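Local coordinates for protein Baccell_00875 (Bacteroides cellulosilyticus DSM 14838, PDB 5NO8) that probably acts as a polysaccharide lyase that removes L-rhamnose caps from complex arabinogalactan proteins by cleaving the linkage of rhamnose to glucuronic acid, at residues 158-164 against 178-184; 540-546 against 574-578; 548-553 against 567-572. All coordinates share one frame. Numbering follows the deposited sequence.

Contact 1 (158-164 against 178-184)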
# COMPACT_ATOMS: atom_id res chain seq x y z
N CYS A 158 9.19 -3.87 15.45
CA CYS A 158 7.98 -3.77 14.61
C CYS A 158 6.95 -4.80 15.00
O CYS A 158 5.81 -4.47 15.28
CB CYS A 158 8.32 -3.94 13.15
SG CYS A 158 9.16 -2.53 12.49
N ILE A 159 7.38 -6.05 15.07
CA ILE A 159 6.51 -7.16 15.37
C ILE A 159 5.79 -7.00 16.72
O ILE A 159 4.60 -7.31 16.84
CB ILE A 159 7.34 -8.48 15.27
CG1 ILE A 159 7.57 -8.81 13.78
CG2 ILE A 159 6.75 -9.63 16.04
CD1 ILE A 159 6.36 -9.24 13.00
N ASN A 160 6.51 -6.51 17.72
CA ASN A 160 5.97 -6.44 19.07
C ASN A 160 5.38 -5.09 19.45
O ASN A 160 4.55 -5.04 20.35
CB ASN A 160 7.08 -6.82 20.05
CG ASN A 160 7.45 -8.29 19.93
OD1 ASN A 160 6.65 -9.17 20.25
ND2 ASN A 160 8.64 -8.55 19.43
N SER A 161 5.85 -4.03 18.81
CA SER A 161 5.69 -2.66 19.34
C SER A 161 5.39 -1.55 18.34
O SER A 161 5.52 -0.38 18.70
CB SER A 161 6.99 -2.27 20.07
OG SER A 161 7.33 -3.28 21.02
N ARG A 162 5.02 -1.90 17.11
CA ARG A 162 4.60 -0.92 16.10
C ARG A 162 3.32 -1.40 15.46
O ARG A 162 2.95 -2.56 15.60
CB ARG A 162 5.68 -0.67 15.04
CG ARG A 162 7.01 -0.15 15.57
CD ARG A 162 6.85 1.25 16.14
NE ARG A 162 8.12 1.84 16.55
CZ ARG A 162 8.74 1.58 17.71
NH1 ARG A 162 8.21 0.75 18.59
NH2 ARG A 162 9.91 2.16 17.96
N ALA A 163 2.65 -0.51 14.75
CA ALA A 163 1.33 -0.84 14.18
C ALA A 163 1.21 -0.44 12.72
O ALA A 163 1.62 0.66 12.34
CB ALA A 163 0.24 -0.17 14.99
N HIS A 164 0.62 -1.33 11.93
CA HIS A 164 0.14 -0.98 10.59
C HIS A 164 -1.17 -0.20 10.77
O HIS A 164 -2.15 -0.73 11.29
CB HIS A 164 -0.11 -2.24 9.77
CG HIS A 164 1.14 -3.02 9.50
ND1 HIS A 164 2.27 -2.45 8.97
CD2 HIS A 164 1.41 -4.34 9.65
CE1 HIS A 164 3.19 -3.39 8.80
NE2 HIS A 164 2.70 -4.54 9.21
N ALA A 178 -5.60 0.09 13.77
CA ALA A 178 -4.19 -0.05 13.96
C ALA A 178 -3.85 -1.45 14.42
O ALA A 178 -4.18 -1.85 15.53
CB ALA A 178 -3.70 0.99 14.93
N ILE A 179 -3.23 -2.22 13.53
CA ILE A 179 -2.93 -3.63 13.76
C ILE A 179 -1.47 -3.77 14.12
O ILE A 179 -0.59 -3.40 13.35
CB ILE A 179 -3.28 -4.47 12.52
CG1 ILE A 179 -4.77 -4.36 12.18
CG2 ILE A 179 -2.87 -5.92 12.72
CD1 ILE A 179 -5.73 -4.85 13.24
N ARG A 180 -1.18 -4.27 15.31
CA ARG A 180 0.19 -4.53 15.71
C ARG A 180 0.85 -5.40 14.65
O ARG A 180 0.25 -6.36 14.16
CB ARG A 180 0.25 -5.23 17.07
CG ARG A 180 1.64 -5.27 17.70
CD ARG A 180 1.64 -6.27 18.84
NE ARG A 180 0.55 -6.03 19.79
CZ ARG A 180 0.63 -5.39 20.95
NH1 ARG A 180 1.78 -4.92 21.42
NH2 ARG A 180 -0.46 -5.24 21.67
N MET A 181 2.07 -5.05 14.26
CA MET A 181 2.66 -5.62 13.04
C MET A 181 2.87 -7.14 13.13
O MET A 181 2.72 -7.85 12.12
CB MET A 181 3.93 -4.88 12.62
CG MET A 181 3.71 -3.40 12.30
SD MET A 181 5.19 -2.65 11.65
CE MET A 181 4.66 -0.95 11.41
N GLY A 182 3.14 -7.64 14.33
CA GLY A 182 3.23 -9.09 14.55
C GLY A 182 1.91 -9.81 14.67
O GLY A 182 1.89 -11.00 14.92
N ASP A 183 0.81 -9.08 14.57
CA ASP A 183 -0.55 -9.59 14.71
C ASP A 183 -0.96 -9.99 16.12
O ASP A 183 -2.04 -10.52 16.30
CB ASP A 183 -0.84 -10.74 13.73
CG ASP A 183 -2.34 -10.96 13.51
OD1 ASP A 183 -3.04 -9.97 13.22
OD2 ASP A 183 -2.81 -12.10 13.65
N PHE A 184 -0.14 -9.70 17.13
CA PHE A 184 -0.48 -10.08 18.50
C PHE A 184 -1.49 -9.06 19.05
O PHE A 184 -1.28 -7.87 18.91
CB PHE A 184 0.74 -10.09 19.42
CG PHE A 184 1.89 -10.89 18.89
CD1 PHE A 184 1.81 -12.28 18.83
CD2 PHE A 184 3.06 -10.26 18.46
CE1 PHE A 184 2.88 -13.03 18.34
CE2 PHE A 184 4.13 -11.01 17.98
CZ PHE A 184 4.04 -12.39 17.92
O HOH W 1 3.35 -7.20 9.60
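The main bump here is Met-181, whose extended side chain (chi2 and chi3 both t) slides into a hollow walled by Cys-158, Arg-162 and His-164. Its CG sits over one face of the His-164 imidazole, 3.5 Å from the ring centroid, a CH-pi contact; its SD lies 3.7 Å from Cys-158 CB, and its CE 3.8 Å from Arg-162 CB. Next to this knob the backbones close up: Gly-182 CA comes within 3.9 Å of Ile-159 CA, where a CB would strike Ile-159 O, and Gly-182 N makes a weak hydrogen bond to Ile-159 O (2.9 Å). Ile-159 CG2 meets the edge of the Phe-184 ring at CE2 (3.5 Å). Buried Arg-180 reaches from the turn to the end of the helix, NH1 donating to Asn-160 O (3.0 Å) and NE to Phe-184 O (2.7 Å), while Asp-48 takes its NH2 in a salt bridge. Water 1 links His-164 NE2 (2.8 Å) to Met-181 O (2.7 Å). Antiparallel pairing follows: His-164 N to Ile-179 O (2.8 Å), Ile-179 N to His-164 O (2.9 Å) and Met-181 N to Arg-162 O (3.0 Å). The arrangement is an antiparallel beta hairpin at a sheet edge, strands 163-168 and 175-180, with helix 155-161 packed against the type I turn 180-183.

Contact 2 (540-546 against 574-578)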
# COMPACT_ATOMS: atom_id res chain seq x y z
N TYR A 540 11.97 -3.26 7.66
CA TYR A 540 10.93 -4.25 7.75
C TYR A 540 9.87 -3.76 6.81
O TYR A 540 9.56 -2.59 6.85
CB TYR A 540 10.40 -4.32 9.18
CG TYR A 540 9.24 -5.24 9.36
CD1 TYR A 540 9.42 -6.61 9.48
CD2 TYR A 540 7.92 -4.74 9.41
CE1 TYR A 540 8.34 -7.47 9.62
CE2 TYR A 540 6.84 -5.59 9.57
CZ TYR A 540 7.05 -6.95 9.66
OH TYR A 540 5.99 -7.80 9.82
N GLU A 541 9.29 -4.64 6.00
CA GLU A 541 8.24 -4.21 5.06
C GLU A 541 7.57 -5.38 4.37
O GLU A 541 8.04 -6.52 4.42
CB GLU A 541 8.83 -3.29 3.98
CG GLU A 541 9.99 -3.91 3.21
CD GLU A 541 9.98 -3.54 1.74
OE1 GLU A 541 8.88 -3.65 1.12
OE2 GLU A 541 11.04 -3.18 1.18
N GLN A 542 6.49 -5.07 3.68
CA GLN A 542 5.73 -6.08 2.98
C GLN A 542 6.52 -6.82 1.90
O GLN A 542 6.25 -8.02 1.67
CB GLN A 542 4.43 -5.48 2.43
CG GLN A 542 3.61 -6.43 1.56
CD GLN A 542 3.87 -6.24 0.09
OE1 GLN A 542 4.65 -5.39 -0.31
NE2 GLN A 542 3.21 -7.04 -0.74
N SER A 543 7.45 -6.16 1.23
CA SER A 543 8.24 -6.86 0.20
C SER A 543 9.51 -7.54 0.75
O SER A 543 10.38 -7.92 -0.03
CB SER A 543 8.51 -5.99 -1.03
OG SER A 543 9.48 -4.98 -0.79
N ILE A 544 9.60 -7.69 2.07
CA ILE A 544 10.43 -8.75 2.71
C ILE A 544 9.56 -9.93 3.14
O ILE A 544 9.85 -11.08 2.82
CB ILE A 544 11.19 -8.19 3.94
CG1 ILE A 544 12.16 -7.10 3.47
CG2 ILE A 544 11.89 -9.31 4.72
CD1 ILE A 544 12.69 -6.25 4.61
N VAL A 545 8.46 -9.65 3.82
CA VAL A 545 7.58 -10.69 4.35
C VAL A 545 6.90 -11.46 3.21
O VAL A 545 6.88 -12.70 3.21
CB VAL A 545 6.51 -10.10 5.31
CG1 VAL A 545 5.53 -11.17 5.78
CG2 VAL A 545 7.18 -9.44 6.51
N ALA A 546 6.34 -10.74 2.25
CA ALA A 546 5.57 -11.43 1.19
C ALA A 546 6.45 -12.38 0.38
O ALA A 546 6.05 -13.51 0.16
CB ALA A 546 4.83 -10.45 0.29
N VAL A 574 1.00 -12.23 9.77
CA VAL A 574 1.94 -11.14 9.70
C VAL A 574 1.87 -10.44 8.33
O VAL A 574 1.90 -9.19 8.26
CB VAL A 574 3.36 -11.64 10.10
CG1 VAL A 574 4.42 -10.61 9.84
CG2 VAL A 574 3.36 -12.06 11.57
N LEU A 575 1.72 -11.21 7.26
CA LEU A 575 1.55 -10.61 5.94
C LEU A 575 0.21 -9.91 5.80
O LEU A 575 0.12 -8.80 5.21
CB LEU A 575 1.66 -11.67 4.84
CG LEU A 575 1.49 -11.14 3.42
CD1 LEU A 575 2.51 -10.08 3.14
CD2 LEU A 575 1.64 -12.25 2.41
N GLU A 576 -0.84 -10.53 6.31
CA GLU A 576 -2.19 -9.97 6.21
C GLU A 576 -2.36 -8.68 6.99
O GLU A 576 -3.20 -7.86 6.63
CB GLU A 576 -3.26 -10.98 6.62
CG GLU A 576 -3.31 -12.16 5.65
CD GLU A 576 -4.46 -13.11 5.91
OE1 GLU A 576 -5.56 -12.63 6.26
OE2 GLU A 576 -4.27 -14.32 5.74
N ALA A 577 -1.53 -8.48 8.02
CA ALA A 577 -1.61 -7.27 8.83
C ALA A 577 -1.26 -5.98 8.07
O ALA A 577 -1.69 -4.88 8.45
CB ALA A 577 -0.74 -7.41 10.08
N PHE A 578 -0.49 -6.11 6.99
CA PHE A 578 -0.14 -4.97 6.14
C PHE A 578 -1.32 -4.39 5.36
O PHE A 578 -1.18 -3.28 4.81
CB PHE A 578 0.92 -5.38 5.10
CG PHE A 578 2.30 -5.58 5.66
CD1 PHE A 578 3.19 -4.50 5.73
CD2 PHE A 578 2.74 -6.83 6.05
CE1 PHE A 578 4.48 -4.69 6.20
CE2 PHE A 578 4.06 -7.03 6.51
CZ PHE A 578 4.90 -5.95 6.61
O HOH W 1 3.35 -7.20 9.60
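This is a buried, largely apolar contact at one end of a helical hairpin, where the start of helix 542-559 meets the end of helix 562-576 and the residues just after it. Phe-578 is the central wedge. Gln-542 CB lies over one face of its ring, 3.8 Å from the centroid (CH-pi), and Val-545 CG2 approaches its CE2 at 3.9 Å. The Tyr-540 ring runs nearly parallel to it but is slid aside, with centroids 5.7 Å apart and little overlap. Deeper into the helix pair, Val-545 CG1 packs on Leu-575 CB (4.0 Å) and Ala-546 CB on Leu-575 CD1 (3.7 Å). No direct hydrogen bond joins the segments; water 1 bridges instead, accepting from Tyr-540 OH (2.7 Å) and donating to Val-574 O (2.8 Å). Glu-541 is the N-cap of the first helix, its OE1 accepting from Ser-543 N (2.9 Å) and pairing with Arg-593 in a salt bridge. The Gln-542 amide points elsewhere, to Trp-614 O, Thr-618 and Arg-593. Helix 615-629 covers Ala-546 and Leu-575 through Ile-617, Thr-618 and Val-621, whereas Tyr-540 and Val-574 lean on helix 155-161, and Phe-578 meets the ring of His-164 on strand 163-168.

Contact 3 (548-553 against 567-572)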
# COMPACT_ATOMS: atom_id res chain seq x y z
N ALA A 548 9.13 -13.99 1.31
CA ALA A 548 9.43 -15.17 2.15
C ALA A 548 8.36 -16.22 1.95
O ALA A 548 8.65 -17.39 1.71
CB ALA A 548 9.50 -14.79 3.64
N ILE A 549 7.11 -15.79 2.02
CA ILE A 549 5.99 -16.71 1.99
C ILE A 549 5.75 -17.21 0.55
O ILE A 549 5.37 -18.38 0.35
CB ILE A 549 4.72 -16.05 2.55
CG1 ILE A 549 4.96 -15.56 3.98
CG2 ILE A 549 3.53 -16.99 2.51
CD1 ILE A 549 3.79 -14.80 4.56
N GLN A 550 5.96 -16.31 -0.42
CA GLN A 550 5.88 -16.62 -1.86
C GLN A 550 6.86 -17.75 -2.18
O GLN A 550 6.50 -18.75 -2.82
CB GLN A 550 6.24 -15.35 -2.67
CG GLN A 550 6.20 -15.46 -4.19
CD GLN A 550 6.82 -14.24 -4.88
OE1 GLN A 550 7.68 -13.53 -4.32
NE2 GLN A 550 6.38 -13.99 -6.11
N PHE A 551 8.07 -17.62 -1.67
CA PHE A 551 9.09 -18.65 -1.85
C PHE A 551 8.72 -19.97 -1.19
O PHE A 551 8.76 -21.05 -1.83
CB PHE A 551 10.42 -18.17 -1.30
CG PHE A 551 11.50 -19.19 -1.42
CD1 PHE A 551 12.25 -19.25 -2.56
CD2 PHE A 551 11.71 -20.12 -0.41
CE1 PHE A 551 13.24 -20.21 -2.71
CE2 PHE A 551 12.68 -21.08 -0.54
CZ PHE A 551 13.45 -21.12 -1.68
N LEU A 552 8.38 -19.91 0.09
CA LEU A 552 8.04 -21.11 0.84
C LEU A 552 6.84 -21.87 0.30
O LEU A 552 6.84 -23.11 0.30
CB LEU A 552 7.84 -20.81 2.32
CG LEU A 552 9.07 -20.36 3.13
CD1 LEU A 552 8.58 -19.78 4.43
CD2 LEU A 552 10.04 -21.50 3.40
N ALA A 553 5.81 -21.15 -0.15
CA ALA A 553 4.63 -21.81 -0.68
C ALA A 553 4.95 -22.57 -1.98
O ALA A 553 4.48 -23.69 -2.19
CB ALA A 553 3.51 -20.81 -0.91
N GLU A 567 5.46 -23.11 8.08
CA GLU A 567 6.05 -21.77 8.16
C GLU A 567 5.19 -20.71 7.41
O GLU A 567 4.97 -19.61 7.93
CB GLU A 567 7.47 -21.76 7.65
CG GLU A 567 8.21 -20.44 7.90
CD GLU A 567 8.31 -20.06 9.37
OE1 GLU A 567 8.39 -20.98 10.21
OE2 GLU A 567 8.33 -18.85 9.69
N VAL A 568 4.71 -21.07 6.23
CA VAL A 568 3.73 -20.24 5.49
C VAL A 568 2.57 -19.86 6.40
O VAL A 568 2.26 -18.68 6.52
CB VAL A 568 3.20 -20.94 4.21
CG1 VAL A 568 1.99 -20.23 3.61
CG2 VAL A 568 4.30 -21.07 3.17
N LYS A 569 1.95 -20.86 7.01
CA LYS A 569 0.80 -20.65 7.89
C LYS A 569 1.13 -19.80 9.10
O LYS A 569 0.30 -18.99 9.51
CB LYS A 569 0.17 -21.98 8.33
CG LYS A 569 -0.63 -22.63 7.23
CD LYS A 569 -1.20 -23.95 7.69
CE LYS A 569 -1.98 -24.61 6.57
NZ LYS A 569 -2.03 -26.07 6.76
N ARG A 570 2.33 -19.97 9.66
CA ARG A 570 2.79 -19.11 10.76
C ARG A 570 2.93 -17.64 10.32
O ARG A 570 2.62 -16.74 11.09
CB ARG A 570 4.12 -19.59 11.38
CG ARG A 570 3.95 -20.71 12.41
CD ARG A 570 5.25 -20.98 13.19
NE ARG A 570 6.27 -21.58 12.34
CZ ARG A 570 6.36 -22.89 12.03
NH1 ARG A 570 5.49 -23.77 12.53
NH2 ARG A 570 7.33 -23.31 11.23
N GLN A 571 3.43 -17.42 9.11
CA GLN A 571 3.72 -16.07 8.63
C GLN A 571 2.52 -15.35 8.00
O GLN A 571 2.54 -14.12 7.90
CB GLN A 571 4.90 -16.08 7.67
CG GLN A 571 6.22 -16.45 8.36
CD GLN A 571 7.45 -16.11 7.54
OE1 GLN A 571 7.43 -15.19 6.72
NE2 GLN A 571 8.54 -16.87 7.76
N MET A 572 1.49 -16.09 7.60
CA MET A 572 0.35 -15.47 6.88
C MET A 572 -0.29 -14.30 7.64
O MET A 572 -0.53 -13.29 7.02
CB MET A 572 -0.72 -16.49 6.50
CG MET A 572 -0.34 -17.32 5.30
SD MET A 572 -0.42 -16.40 3.74
CE MET A 572 -2.19 -16.30 3.57
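Ile-549, with chi1 m and chi2 t, reaches across the gap between two antiparallel helices whose axes come within 9.5 Å at a signed crossing angle of -155°. That conformation puts its CD1 3.5 Å from Gln-571 CB, while its CG2 meets Val-568 CG1 at 3.8 Å. Val-568 (chi1 t) sets CG2 against Leu-552 CB (3.6 Å) and Ala-553 N (3.6 Å). The two helices, 542-559 and 562-576, form an alpha-hairpin within a run of paired helices consistent with an alpha/alpha-toroid domain. Leu-552, again m then t, extends CD1 to 3.6 Å from Glu-567 CG. Glu-567 takes t then p, bending its carboxylate away from the facing helix: OE1 forms a salt bridge with Arg-570 NH2 (2.8 Å), and OE2 accepts from Gln-571 NE2 (2.8 Å). Gln-571 OE1 bonds to Tyr-533 and also lies 3.7 Å from Ala-548 CB. Met-572 is m at all three torsions, folding back so that SD stands 4.2 Å from Ile-549 CG2, and Val-621 of helix 615-629 touches both side chains.

All three contacts are buried, but their chemistry changes with the fold. Contact 1 belongs to the edge of a beta sheet and relies on backbone hydrogen bonds; contacts 2 and 3 have no direct hydrogen bond between their segments and share one helix pair, contact 3 being nested inside the chain loop that contact 2 closes. Contact 2, nearest the centre of the chain, touches both others: Phe-578 CE1 lies 3.2 Å from His-164 CE1, and Leu-575 CB 3.8 Å from Ile-549 CD1. Water 1 belongs to contacts 1 and 2, at the junction of sheet and helices. Contact 3 stays about 7 Å from contact 1 at the nearest atoms, and Lys-569 and Arg-570 on its second helix are exposed.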